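Local coordinates for protein CDA peptide synthetase I (Streptomyces coelicolor, PDB 5DU9) that forms a condensation domain of a peptide synthetase, a two-lobed member of the CoA-dependent acyltransferase clan, modelled here with (2S)-2-amino-N-butyl-propanamide, at residues Tyr32-Leu38 against Tyr152-His158; Trp121-Asp125 against Ser139-Phe143; Thr62-Phe67 against His158-Asp162; Ser384-Gly388 against Asp408-Asn412; Thr164-Leu168 against Arg303-Gly307. The protein carries 1 engineered substitution. Numbering follows the deposited sequence.

Contact 1 (Tyr32-Leu38 against Tyr152-His158); sequences YRTGSCL and YYLGVHH. With UM2 ((2S)-2-amino-N-butyl-propanamide), chain E.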
# COMPACT_ATOMS: atom_id res chain seq x y z
N TYR A 32 -0.86 -13.06 0.86
CA TYR A 32 -1.64 -11.85 0.62
C TYR A 32 -2.20 -11.27 1.93
O TYR A 32 -3.13 -10.46 1.91
CB TYR A 32 -2.75 -12.14 -0.40
CG TYR A 32 -2.18 -12.16 -1.81
CD1 TYR A 32 -1.62 -13.32 -2.33
CD2 TYR A 32 -2.17 -11.01 -2.58
CE1 TYR A 32 -1.07 -13.33 -3.60
CE2 TYR A 32 -1.62 -11.02 -3.86
CZ TYR A 32 -1.08 -12.18 -4.36
OH TYR A 32 -0.54 -12.18 -5.63
N ARG A 33 -1.61 -11.67 3.05
CA ARG A 33 -1.82 -10.95 4.31
C ARG A 33 -1.00 -9.67 4.30
O ARG A 33 0.22 -9.70 4.09
CB ARG A 33 -1.40 -11.79 5.53
CG ARG A 33 -2.24 -13.04 5.81
CD ARG A 33 -3.64 -12.72 6.32
NE ARG A 33 -3.67 -11.71 7.38
CZ ARG A 33 -3.76 -11.96 8.69
NH1 ARG A 33 -3.83 -13.20 9.16
NH2 ARG A 33 -3.79 -10.95 9.54
N THR A 34 -1.67 -8.55 4.54
CA THR A 34 -1.01 -7.25 4.59
C THR A 34 -1.35 -6.57 5.90
O THR A 34 -2.19 -7.06 6.67
CB THR A 34 -1.45 -6.36 3.42
OG1 THR A 34 -2.87 -6.27 3.39
CG2 THR A 34 -0.98 -6.96 2.11
N GLY A 35 -0.70 -5.45 6.18
CA GLY A 35 -0.98 -4.77 7.43
C GLY A 35 -0.33 -3.42 7.58
O GLY A 35 0.58 -3.04 6.84
N SER A 36 -0.82 -2.69 8.58
CA SER A 36 -0.24 -1.42 8.98
C SER A 36 -0.53 -1.26 10.45
O SER A 36 -1.20 -2.11 11.05
CB SER A 36 -0.83 -0.26 8.18
OG SER A 36 -2.21 -0.10 8.48
N CYS A 37 -0.04 -0.19 11.05
CA CYS A 37 -0.38 0.10 12.43
C CYS A 37 -0.37 1.60 12.68
O CYS A 37 0.12 2.37 11.86
CB CYS A 37 0.59 -0.60 13.39
SG CYS A 37 2.30 -0.01 13.32
N LEU A 38 -0.95 2.00 13.81
CA LEU A 38 -0.88 3.37 14.30
C LEU A 38 -0.02 3.42 15.54
O LEU A 38 -0.26 2.69 16.49
CB LEU A 38 -2.27 3.93 14.63
CG LEU A 38 -3.31 4.13 13.53
CD1 LEU A 38 -4.58 4.67 14.15
CD2 LEU A 38 -2.80 5.06 12.44
N TYR A 152 -1.76 0.40 17.56
CA TYR A 152 -2.92 -0.30 17.02
C TYR A 152 -2.53 -1.00 15.73
O TYR A 152 -2.13 -0.35 14.77
CB TYR A 152 -4.08 0.67 16.73
CG TYR A 152 -5.36 -0.04 16.38
CD1 TYR A 152 -5.54 -0.63 15.13
CD2 TYR A 152 -6.40 -0.14 17.30
CE1 TYR A 152 -6.71 -1.30 14.81
CE2 TYR A 152 -7.57 -0.80 16.99
CZ TYR A 152 -7.72 -1.37 15.74
OH TYR A 152 -8.89 -2.03 15.43
N TYR A 153 -2.65 -2.33 15.73
CA TYR A 153 -2.32 -3.14 14.55
C TYR A 153 -3.57 -3.52 13.77
O TYR A 153 -4.52 -4.06 14.33
CB TYR A 153 -1.58 -4.40 14.97
CG TYR A 153 -1.50 -5.49 13.91
CD1 TYR A 153 -0.72 -5.33 12.77
CD2 TYR A 153 -2.19 -6.68 14.07
CE1 TYR A 153 -0.65 -6.32 11.81
CE2 TYR A 153 -2.12 -7.68 13.11
CZ TYR A 153 -1.34 -7.50 11.99
OH TYR A 153 -1.27 -8.50 11.04
N LEU A 154 -3.53 -3.22 12.48
CA LEU A 154 -4.57 -3.62 11.55
C LEU A 154 -4.00 -4.62 10.55
O LEU A 154 -3.24 -4.25 9.66
CB LEU A 154 -5.14 -2.41 10.81
CG LEU A 154 -6.11 -2.70 9.66
CD1 LEU A 154 -7.37 -3.39 10.16
CD2 LEU A 154 -6.46 -1.42 8.91
N GLY A 155 -4.35 -5.89 10.74
CA GLY A 155 -3.96 -6.94 9.82
C GLY A 155 -5.16 -7.27 8.96
O GLY A 155 -6.28 -7.32 9.46
N VAL A 156 -4.92 -7.47 7.67
CA VAL A 156 -6.02 -7.76 6.76
C VAL A 156 -5.60 -8.79 5.73
O VAL A 156 -4.41 -9.07 5.56
CB VAL A 156 -6.50 -6.50 6.01
CG1 VAL A 156 -6.99 -5.44 7.00
CG2 VAL A 156 -5.40 -5.92 5.12
N HIS A 157 -6.59 -9.35 5.05
CA HIS A 157 -6.35 -10.01 3.78
C HIS A 157 -6.43 -8.93 2.72
O HIS A 157 -7.35 -8.11 2.75
CB HIS A 157 -7.36 -11.11 3.51
CG HIS A 157 -6.92 -12.05 2.44
ND1 HIS A 157 -6.80 -11.67 1.12
CD2 HIS A 157 -6.55 -13.35 2.49
CE1 HIS A 157 -6.39 -12.70 0.40
NE2 HIS A 157 -6.22 -13.73 1.21
N HIS A 158 -5.47 -8.91 1.80
CA HIS A 158 -5.44 -7.86 0.79
C HIS A 158 -6.73 -7.81 -0.04
O HIS A 158 -7.06 -6.76 -0.60
CB HIS A 158 -4.23 -8.07 -0.13
CG HIS A 158 -3.71 -6.80 -0.74
ND1 HIS A 158 -4.48 -5.66 -0.86
CD2 HIS A 158 -2.49 -6.48 -1.24
CE1 HIS A 158 -3.76 -4.70 -1.41
NE2 HIS A 158 -2.55 -5.18 -1.66
CCH UM2 E . -3.32 -7.79 -8.92
CCI UM2 E . -3.80 -7.29 -7.58
CCJ UM2 E . -2.99 -7.84 -6.41
CCK UM2 E . -1.68 -7.10 -6.18
NCL UM2 E . -1.81 -5.88 -5.39
CCM UM2 E . -0.93 -5.55 -4.44
OCN UM2 E . -0.26 -6.38 -3.84
CCO UM2 E . -0.76 -4.09 -4.15
CCP UM2 E . 0.30 -3.51 -5.08
NCQ UM2 E . -0.30 -3.90 -2.75
O HOH W 1 -1.84 -9.26 8.37
O HOH W 2 -3.59 -2.26 7.86

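Contact 2 (Trp121-Asp125 against Ser139-Phe143); sequences WMDRD and SHALF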
# COMPACT_ATOMS: atom_id res chain seq x y z
N TRP A 121 4.86 -9.95 17.27
CA TRP A 121 3.47 -10.39 17.32
C TRP A 121 2.78 -10.15 15.98
O TRP A 121 2.06 -11.01 15.47
CB TRP A 121 2.71 -9.65 18.43
CG TRP A 121 1.41 -10.31 18.79
CD1 TRP A 121 1.18 -11.14 19.84
CD2 TRP A 121 0.16 -10.20 18.09
NE1 TRP A 121 -0.13 -11.56 19.85
CE2 TRP A 121 -0.77 -11.00 18.78
CE3 TRP A 121 -0.25 -9.51 16.94
CZ2 TRP A 121 -2.10 -11.11 18.37
CZ3 TRP A 121 -1.56 -9.64 16.54
CH2 TRP A 121 -2.47 -10.43 17.25
N MET A 122 3.01 -8.97 15.41
CA MET A 122 2.40 -8.61 14.13
C MET A 122 2.93 -9.50 13.00
O MET A 122 2.17 -9.91 12.13
CB MET A 122 2.65 -7.13 13.82
CG MET A 122 1.93 -6.18 14.76
SD MET A 122 2.12 -4.44 14.32
CE MET A 122 3.84 -4.15 14.75
N ASP A 123 4.22 -9.79 13.03
CA ASP A 123 4.82 -10.66 12.02
C ASP A 123 4.22 -12.06 12.06
O ASP A 123 3.97 -12.67 11.02
CB ASP A 123 6.34 -10.74 12.21
CG ASP A 123 7.04 -9.44 11.87
OD1 ASP A 123 6.46 -8.62 11.13
OD2 ASP A 123 8.19 -9.25 12.33
N ARG A 124 4.00 -12.57 13.26
CA ARG A 124 3.43 -13.90 13.42
C ARG A 124 1.95 -13.90 13.01
O ARG A 124 1.45 -14.88 12.46
CB ARG A 124 3.60 -14.38 14.86
CG ARG A 124 5.06 -14.64 15.21
CD ARG A 124 5.26 -14.87 16.70
NE ARG A 124 4.71 -16.16 17.14
CZ ARG A 124 5.37 -17.31 17.08
NH1 ARG A 124 6.61 -17.37 16.60
NH2 ARG A 124 4.79 -18.42 17.51
N ASP A 125 1.26 -12.80 13.27
CA ASP A 125 -0.13 -12.69 12.84
C ASP A 125 -0.22 -12.67 11.32
O ASP A 125 -1.05 -13.35 10.72
CB ASP A 125 -0.79 -11.44 13.43
CG ASP A 125 -2.26 -11.34 13.06
OD1 ASP A 125 -3.10 -11.92 13.78
OD2 ASP A 125 -2.58 -10.70 12.03
N SER A 139 -7.59 -8.69 11.37
CA SER A 139 -7.07 -9.01 12.69
C SER A 139 -6.68 -7.70 13.36
O SER A 139 -5.97 -6.89 12.77
CB SER A 139 -5.87 -9.96 12.57
OG SER A 139 -5.35 -10.30 13.84
N HIS A 140 -7.14 -7.51 14.59
CA HIS A 140 -6.98 -6.23 15.29
C HIS A 140 -6.37 -6.43 16.66
O HIS A 140 -6.82 -7.28 17.43
CB HIS A 140 -8.32 -5.52 15.42
CG HIS A 140 -9.03 -5.31 14.12
ND1 HIS A 140 -9.13 -4.07 13.52
CD2 HIS A 140 -9.66 -6.18 13.29
CE1 HIS A 140 -9.80 -4.19 12.39
NE2 HIS A 140 -10.13 -5.45 12.23
N ALA A 141 -5.34 -5.64 16.96
CA ALA A 141 -4.73 -5.68 18.28
C ALA A 141 -4.31 -4.29 18.74
O ALA A 141 -3.76 -3.51 17.97
CB ALA A 141 -3.53 -6.62 18.28
N LEU A 142 -4.60 -4.01 20.01
CA LEU A 142 -4.11 -2.81 20.67
C LEU A 142 -2.99 -3.21 21.61
O LEU A 142 -3.20 -4.00 22.52
CB LEU A 142 -5.24 -2.11 21.44
CG LEU A 142 -4.83 -0.85 22.21
CD1 LEU A 142 -4.48 0.28 21.25
CD2 LEU A 142 -5.92 -0.43 23.18
N PHE A 143 -1.80 -2.67 21.37
CA PHE A 143 -0.67 -2.90 22.26
C PHE A 143 -0.50 -1.73 23.21
O PHE A 143 -0.59 -0.57 22.80
CB PHE A 143 0.62 -3.10 21.47
CG PHE A 143 0.61 -4.30 20.57
CD1 PHE A 143 1.06 -5.53 21.03
CD2 PHE A 143 0.16 -4.20 19.26
CE1 PHE A 143 1.05 -6.63 20.20
CE2 PHE A 143 0.16 -5.31 18.43
CZ PHE A 143 0.61 -6.52 18.91

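Contact 3 (Thr62-Phe67 against His158-Asp162); sequences TLCSRF and HIVID. With UM2 ((2S)-2-amino-N-butyl-propanamide), chain E.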
# COMPACT_ATOMS: atom_id res chain seq x y z
N THR A 62 -16.83 -4.15 3.48
CA THR A 62 -15.74 -5.03 3.05
C THR A 62 -15.18 -5.82 4.24
O THR A 62 -14.73 -6.95 4.07
CB THR A 62 -14.61 -4.24 2.37
OG1 THR A 62 -13.74 -5.16 1.69
CG2 THR A 62 -13.81 -3.41 3.37
N LEU A 63 -15.24 -5.25 5.43
CA LEU A 63 -14.74 -5.93 6.62
C LEU A 63 -15.77 -6.91 7.18
O LEU A 63 -15.49 -7.59 8.17
CB LEU A 63 -14.35 -4.92 7.70
CG LEU A 63 -13.10 -4.09 7.41
CD1 LEU A 63 -12.91 -3.04 8.50
CD2 LEU A 63 -11.86 -4.96 7.30
N CYS A 64 -16.95 -6.97 6.56
CA CYS A 64 -17.99 -7.92 6.94
C CYS A 64 -18.25 -8.93 5.83
O CYS A 64 -19.29 -9.58 5.81
CB CYS A 64 -19.30 -7.19 7.25
SG CYS A 64 -19.25 -6.11 8.66
N SER A 65 -17.30 -9.04 4.91
CA SER A 65 -17.51 -9.83 3.70
C SER A 65 -16.73 -11.13 3.70
O SER A 65 -15.68 -11.24 4.34
CB SER A 65 -17.15 -9.00 2.47
OG SER A 65 -18.06 -7.94 2.28
N ARG A 66 -17.26 -12.11 2.99
CA ARG A 66 -16.53 -13.33 2.68
C ARG A 66 -16.63 -13.58 1.18
O ARG A 66 -17.39 -12.89 0.49
CB ARG A 66 -17.08 -14.51 3.47
CG ARG A 66 -18.52 -14.86 3.16
CD ARG A 66 -18.98 -15.92 4.13
NE ARG A 66 -20.26 -16.52 3.77
CZ ARG A 66 -20.56 -17.80 3.97
NH1 ARG A 66 -19.68 -18.63 4.52
NH2 ARG A 66 -21.75 -18.27 3.62
N PHE A 67 -15.88 -14.56 0.70
CA PHE A 67 -15.83 -14.85 -0.72
C PHE A 67 -16.10 -16.33 -0.98
O PHE A 67 -15.46 -17.20 -0.39
CB PHE A 67 -14.48 -14.42 -1.29
CG PHE A 67 -14.23 -12.95 -1.15
CD1 PHE A 67 -13.79 -12.42 0.05
CD2 PHE A 67 -14.48 -12.09 -2.21
CE1 PHE A 67 -13.59 -11.07 0.20
CE2 PHE A 67 -14.28 -10.73 -2.07
CZ PHE A 67 -13.83 -10.22 -0.87
N HIS A 158 -5.47 -8.91 1.80
CA HIS A 158 -5.44 -7.86 0.79
C HIS A 158 -6.73 -7.81 -0.04
O HIS A 158 -7.06 -6.76 -0.60
CB HIS A 158 -4.23 -8.07 -0.13
CG HIS A 158 -3.71 -6.80 -0.74
ND1 HIS A 158 -4.48 -5.66 -0.86
CD2 HIS A 158 -2.49 -6.48 -1.24
CE1 HIS A 158 -3.76 -4.70 -1.41
NE2 HIS A 158 -2.55 -5.18 -1.66
N ILE A 159 -7.48 -8.90 -0.08
CA ILE A 159 -8.69 -8.93 -0.90
C ILE A 159 -9.79 -8.01 -0.36
O ILE A 159 -10.70 -7.66 -1.11
CB ILE A 159 -9.25 -10.37 -1.06
CG1 ILE A 159 -10.13 -10.46 -2.31
CG2 ILE A 159 -10.01 -10.82 0.19
CD1 ILE A 159 -10.48 -11.88 -2.74
N VAL A 160 -9.72 -7.61 0.91
CA VAL A 160 -10.77 -6.75 1.48
C VAL A 160 -10.32 -5.30 1.73
O VAL A 160 -11.16 -4.41 1.82
CB VAL A 160 -11.35 -7.32 2.81
CG1 VAL A 160 -12.14 -8.60 2.54
CG2 VAL A 160 -10.26 -7.56 3.84
N ILE A 161 -9.02 -5.07 1.84
CA ILE A 161 -8.51 -3.75 2.24
C ILE A 161 -7.22 -3.39 1.50
O ILE A 161 -6.25 -4.15 1.54
CB ILE A 161 -8.25 -3.69 3.77
CG1 ILE A 161 -9.57 -3.69 4.55
CG2 ILE A 161 -7.41 -2.46 4.15
CD1 ILE A 161 -10.41 -2.43 4.39
N ASP A 162 -7.23 -2.24 0.84
CA ASP A 162 -6.03 -1.67 0.23
C ASP A 162 -5.51 -0.50 1.07
O ASP A 162 -6.07 -0.17 2.12
CB ASP A 162 -6.30 -1.23 -1.22
CG ASP A 162 -7.50 -0.30 -1.35
OD1 ASP A 162 -7.82 0.44 -0.40
OD2 ASP A 162 -8.12 -0.30 -2.44
CCH UM2 E . -3.32 -7.79 -8.92
CCI UM2 E . -3.80 -7.29 -7.58
CCJ UM2 E . -2.99 -7.84 -6.41
CCK UM2 E . -1.68 -7.10 -6.18
NCL UM2 E . -1.81 -5.88 -5.39
CCM UM2 E . -0.93 -5.55 -4.44
OCN UM2 E . -0.26 -6.38 -3.84
CCO UM2 E . -0.76 -4.09 -4.15
CCP UM2 E . 0.30 -3.51 -5.08
NCQ UM2 E . -0.30 -3.90 -2.75

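Contact 4 (Ser384-Gly388 against Asp408-Asn412); sequences SISSG and DFEGN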
# COMPACT_ATOMS: atom_id res chain seq x y z
N SER A 384 3.51 1.49 7.83
CA SER A 384 3.27 0.27 7.08
C SER A 384 3.92 -0.92 7.77
O SER A 384 5.00 -0.80 8.35
CB SER A 384 3.79 0.43 5.65
OG SER A 384 3.53 -0.73 4.88
N ILE A 385 3.26 -2.08 7.73
CA ILE A 385 3.84 -3.32 8.25
C ILE A 385 4.20 -4.22 7.08
O ILE A 385 5.30 -4.77 7.02
CB ILE A 385 2.87 -4.04 9.21
CG1 ILE A 385 2.64 -3.21 10.48
CG2 ILE A 385 3.39 -5.43 9.59
CD1 ILE A 385 3.90 -2.96 11.32
N SER A 386 3.26 -4.39 6.16
CA SER A 386 3.50 -5.12 4.92
C SER A 386 2.46 -4.70 3.89
O SER A 386 1.27 -4.84 4.12
CB SER A 386 3.44 -6.63 5.16
OG SER A 386 3.70 -7.33 3.96
N SER A 387 2.93 -4.17 2.76
CA SER A 387 2.02 -3.60 1.76
C SER A 387 1.50 -4.64 0.77
O SER A 387 0.51 -4.39 0.08
CB SER A 387 2.70 -2.46 1.00
OG SER A 387 3.61 -2.94 0.02
N GLY A 388 2.15 -5.80 0.69
CA GLY A 388 1.73 -6.84 -0.23
C GLY A 388 2.88 -7.73 -0.64
O GLY A 388 4.04 -7.38 -0.41
N ASP A 408 10.35 1.77 3.92
CA ASP A 408 10.32 0.32 4.05
C ASP A 408 10.78 -0.33 2.75
O ASP A 408 10.22 -0.06 1.69
CB ASP A 408 8.92 -0.17 4.41
CG ASP A 408 8.60 -0.00 5.88
OD1 ASP A 408 9.12 0.94 6.50
OD2 ASP A 408 7.83 -0.83 6.42
N PHE A 409 11.81 -1.17 2.85
CA PHE A 409 12.20 -2.03 1.75
C PHE A 409 11.61 -3.41 2.02
O PHE A 409 11.97 -4.07 2.99
CB PHE A 409 13.72 -2.10 1.61
CG PHE A 409 14.29 -1.05 0.69
CD1 PHE A 409 13.84 0.25 0.75
CD2 PHE A 409 15.30 -1.37 -0.21
CE1 PHE A 409 14.36 1.22 -0.09
CE2 PHE A 409 15.83 -0.40 -1.05
CZ PHE A 409 15.36 0.89 -0.99
N GLU A 410 10.69 -3.81 1.15
CA GLU A 410 10.01 -5.09 1.27
C GLU A 410 10.54 -6.03 0.20
O GLU A 410 10.19 -5.89 -0.97
CB GLU A 410 8.50 -4.91 1.14
CG GLU A 410 7.92 -3.83 2.03
CD GLU A 410 6.41 -3.72 1.93
OE1 GLU A 410 5.86 -4.00 0.85
OE2 GLU A 410 5.77 -3.35 2.94
N GLY A 411 11.38 -6.97 0.61
CA GLY A 411 12.06 -7.85 -0.33
C GLY A 411 11.53 -9.27 -0.34
O GLY A 411 11.24 -9.84 0.71
N ASN A 412 11.42 -9.84 -1.53
CA ASN A 412 11.15 -11.26 -1.68
C ASN A 412 12.25 -12.04 -0.96
O ASN A 412 13.43 -11.84 -1.24
CB ASN A 412 11.08 -11.64 -3.16
CG ASN A 412 10.80 -13.12 -3.38
OD1 ASN A 412 11.59 -13.98 -3.00
ND2 ASN A 412 9.67 -13.42 -4.00
O HOH W 3 5.81 -1.99 5.13
O HOH W 4 7.23 1.07 8.61
O HOH W 5 7.31 -1.11 9.02

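Contact 5 (Thr164-Leu168 against Arg303-Gly307); sequences TSMAL and RITPG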
# COMPACT_ATOMS: atom_id res chain seq x y z
N THR A 164 -5.46 2.80 0.66
CA THR A 164 -6.41 3.88 0.82
C THR A 164 -7.43 3.54 1.90
O THR A 164 -7.81 4.39 2.71
CB THR A 164 -7.15 4.16 -0.51
OG1 THR A 164 -6.20 4.63 -1.48
CG2 THR A 164 -8.25 5.21 -0.34
N SER A 165 -7.87 2.29 1.92
CA SER A 165 -8.93 1.87 2.83
C SER A 165 -8.45 1.73 4.27
O SER A 165 -9.24 1.85 5.19
CB SER A 165 -9.54 0.56 2.35
OG SER A 165 -10.12 0.73 1.07
N MET A 166 -7.16 1.49 4.46
CA MET A 166 -6.59 1.49 5.80
C MET A 166 -6.81 2.85 6.45
O MET A 166 -7.23 2.95 7.60
CB MET A 166 -5.10 1.15 5.77
CG MET A 166 -4.80 -0.28 5.38
SD MET A 166 -3.04 -0.60 5.30
CE MET A 166 -3.02 -2.34 4.83
N ALA A 167 -6.55 3.90 5.68
CA ALA A 167 -6.74 5.27 6.16
C ALA A 167 -8.22 5.55 6.44
O ALA A 167 -8.55 6.18 7.44
CB ALA A 167 -6.19 6.27 5.15
N LEU A 168 -9.10 5.07 5.56
CA LEU A 168 -10.53 5.26 5.77
C LEU A 168 -10.97 4.59 7.06
O LEU A 168 -11.76 5.15 7.83
CB LEU A 168 -11.34 4.70 4.60
CG LEU A 168 -11.26 5.44 3.26
CD1 LEU A 168 -11.97 4.63 2.19
CD2 LEU A 168 -11.86 6.83 3.36
N ARG A 303 -14.01 6.88 -4.08
CA ARG A 303 -12.97 7.41 -3.21
C ARG A 303 -13.20 7.09 -1.73
O ARG A 303 -12.24 6.95 -0.97
CB ARG A 303 -12.85 8.93 -3.39
CG ARG A 303 -12.01 9.32 -4.60
CD ARG A 303 -11.61 10.79 -4.57
NE ARG A 303 -12.76 11.68 -4.75
CZ ARG A 303 -13.26 12.03 -5.93
NH1 ARG A 303 -12.74 11.56 -7.05
NH2 ARG A 303 -14.30 12.85 -5.98
N ILE A 304 -14.46 6.93 -1.34
CA ILE A 304 -14.80 6.71 0.07
C ILE A 304 -15.41 5.33 0.34
O ILE A 304 -16.11 5.14 1.32
CB ILE A 304 -15.78 7.79 0.59
CG1 ILE A 304 -17.07 7.80 -0.23
CG2 ILE A 304 -15.10 9.16 0.54
CD1 ILE A 304 -18.20 8.59 0.40
N THR A 305 -15.13 4.37 -0.54
CA THR A 305 -15.61 3.01 -0.36
C THR A 305 -14.48 2.08 0.09
O THR A 305 -13.63 1.72 -0.71
CB THR A 305 -16.23 2.46 -1.66
OG1 THR A 305 -17.31 3.30 -2.07
CG2 THR A 305 -16.77 1.04 -1.46
N PRO A 306 -14.47 1.70 1.38
CA PRO A 306 -13.43 0.76 1.81
C PRO A 306 -13.48 -0.53 1.00
O PRO A 306 -14.56 -1.07 0.76
CB PRO A 306 -13.74 0.52 3.28
CG PRO A 306 -14.49 1.74 3.70
CD PRO A 306 -15.31 2.13 2.51
N GLY A 307 -12.32 -1.02 0.58
CA GLY A 307 -12.27 -2.18 -0.28
C GLY A 307 -10.88 -2.39 -0.82
O GLY A 307 -9.89 -1.93 -0.24

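Contact 1 (Tyr32-Leu38 against Tyr152-His158)
Tyr152 lies on strand 149-157, which runs antiparallel to strand 33-40 at 164°, the segment axes 4.7 Å apart. It exchanges two backbone bonds with Leu38: Tyr152 N to Leu38 O at 2.9 Å and Leu38 N to Tyr152 O at 2.8 Å. Tyr153 faces Cys37 in a non-hydrogen-bonded pair; its OH, bonded to Asp125, accepts from a water 2.8 Å away that also donates to Thr34 O at 2.8 Å. Leu154 pairs with Ser36, Leu154 N reaching Ser36 O at 3.0 Å. Gly155 opposes Gly35, CA to CA 4.4 Å; a CB on Gly155 would land 2.2 Å from Tyr153 OH, so the missing side chain makes room for that hydroxyl. Val156 O takes both Thr34 N at 3.0 Å and Arg33 NE at 3.3 Å, while Arg33 also bonds Thr128 O. His157 turns a ring face to Tyr32 O and bonds Gln23. His158 N closes the row on Tyr32 O at 2.8 Å, and its NE2 accepts from UM2 NCQ at 2.8 Å. The two histidines begin the HHxxxDG signature of condensation domains. Regular backbone pairing runs to the pocket's edge, and the bond from NCQ implies that His158 NE2 carries no proton here.

Contact 2 (Trp121-Asp125 against Ser139-Phe143)
Phe143 points from its strand to the helix and sets its ring edge toward the face of Trp121: an offset edge-to-face pair, with centroids 5.5 Å apart, measured to the five-membered ring, and planes at 77°. Their closest atoms are Trp121 CE3 and Phe143 CZ at 3.7 Å, and Met122 CG touches Phe143 CE2 at 4.2 Å. Trp121 lies along the strand, so its CZ3 also meets Ala141 CB at 4.0 Å. The small alanine leaves space for the indole. This is the packing of a beta-alpha-beta unit: helix 114-126 connects the parallel strands 103-107 and 138-146 and, over these segments, runs at 170° to strand 138-146, with axes 10.7 Å apart. Trp121 touches Arg104 and Ile106 on the first strand of the unit as well. One helical turn beyond Trp121, Asp125 makes the polar end of the row: Ser139 OG, on the strand, donates to Asp125 OD1 at 2.8 Å. The other carboxylate oxygen, Asp125 OD2, is bonded to Tyr153 OH and forms a salt bridge with Arg33.

Contact 3 (Thr62-Phe67 against His158-Asp162)
An isoleucine methyl sits almost exactly on the axis of a phenylalanine ring: Ile159 CD1 lies 4.0 Å from the Phe67 ring centroid, only 8° off the normal, a clean CH-pi contact. Ile159 is one of the three variable positions of the HHxxxDG signature of condensation domains, in the loop between strand 149-157 and helix 163-182, and this contact buries the back of that loop. All three variable side chains touch 62-67. Phe67 CE1 meets Ile159 CG2 at 3.6 Å and Val160 CG1 at 3.7 Å, the latter at the ring edge. Ile161 packs through CD1 on Thr62 CG2 at 3.7 Å and through CG1 on Leu63 CD2 at 3.8 Å. The flanking polar residues of the motif, His158 and Asp162, are out of reach of 62-67: His158 bonds UM2, and Asp162 N-caps the next helix, its carboxylate also held in a salt bridge by Arg297. Among these greasy contacts one polar tie crosses: Thr62 OG1 donates to Val160 O at 2.7 Å.

Contact 4 (Ser384-Gly388 against Asp408-Asn412)
Glu410 stretches its side chain across the gap and lays its carboxylate over the backbone at Ser386 and Ser387, with OE2 3.5 Å from Ser386 CA. Both oxygens are used: OE2 accepts from Ser387 N at 3.0 Å, and OE1 accepts from Ser387 OG at 2.6 Å. One acid therefore holds the backbone and side chain of a residue that lines the UM2 pocket, and Asn394 gives OE1 a second donor. At Ser384 the link to the other strand is made through water. One molecule takes the proton of Ser384 OG at 2.6 Å and donates to Glu410 OE2 at 2.6 Å and to Asp408 OD2 at 2.7 Å. Another joins Ser384 O, at a short 2.4 Å, to Asp408 OD2 at 2.7 Å; without such a donor these two acceptors would simply face each other, Ser384 O and Asp408 OD2 being 3.4 Å apart. Asp408 OD1 is bonded to Ser245. The chain turns a corner at Ile385, and Ile385 and Ser386 both face Gly35 in a classic beta bulge. Gly388 follows, at backbone angles where a CB would press on the preceding carbonyl oxygen. Strand 379-384 ends here in the six-stranded sheet with 33-40 beside it, whereas strand 404-411 lies between 242-248 and 393-398 in the four-stranded sheet; the contact spans the two lobes, with helix 114-126 packed on Ile385 and helix 418-437 on Phe409.

Contact 5 (Thr164-Leu168 against Arg303-Gly307)
The clear hydrogen bond here runs from Gly307 N to Ser165 OG, 2.9 Å, with an angle of 161°. The same hydroxyl is bonded to Asp162, the aspartate of the HHxxxDG signature and N-cap of helix 163-182, so these two residues hold loop 303-307 against the helix start, in plain loop-on-helix packing. The backbone comes close enough for this because Ser165 and Pro306 have CA atoms 4.7 Å apart, and Ser165 OG lies 3.4 Å from Pro306 CA. Van der Waals packing does the rest, and most of it belongs to Leu168. Its CD1 nestles in the bend of the loop, 3.9 Å from Arg303 O, 4.0 Å from Ile304 C, 3.9 Å from Pro306 N and 4.1 Å from Pro306 CG. It thus meets mainly backbone, while the CB atoms of Arg303, Ile304 and Thr305 point away. Thr164 CG2 adds a looser touch on Arg303 O at 4.4 Å. The loop follows helix 300-303 and leads to strand 311-318; beyond it Thr305 rests on helix 194-205 and Pro306 on Phe191, while on the helix Met166 leans on Ile161 and on Ser36 of strand 33-40.

How the contacts relate
Contacts 1 and 3 share His158, whose NE2 binds UM2, and contact 4 brings Ser387 to the same pocket: Ser387 O lies 3.6 Å from His158 NE2, although the centres of contacts 3 and 4 are about 20 Å apart. Contact 2 extends the sheet of contact 1 (centres about 8 Å apart) through Gly155 O and Ser139 N, 2.7 Å apart. On the other edge, Gly35 N and Ser386 O at 2.9 Å join contacts 1 and 4. Segment 164-168 of contact 5 follows 158-162 of contact 3 in the chain, and loop 303-307 returns to 158-162, with Asp162 N 2.9 Å from Gly307 O; Met166 SD reaches Ser36 OG of contact 1 at 3.3 Å.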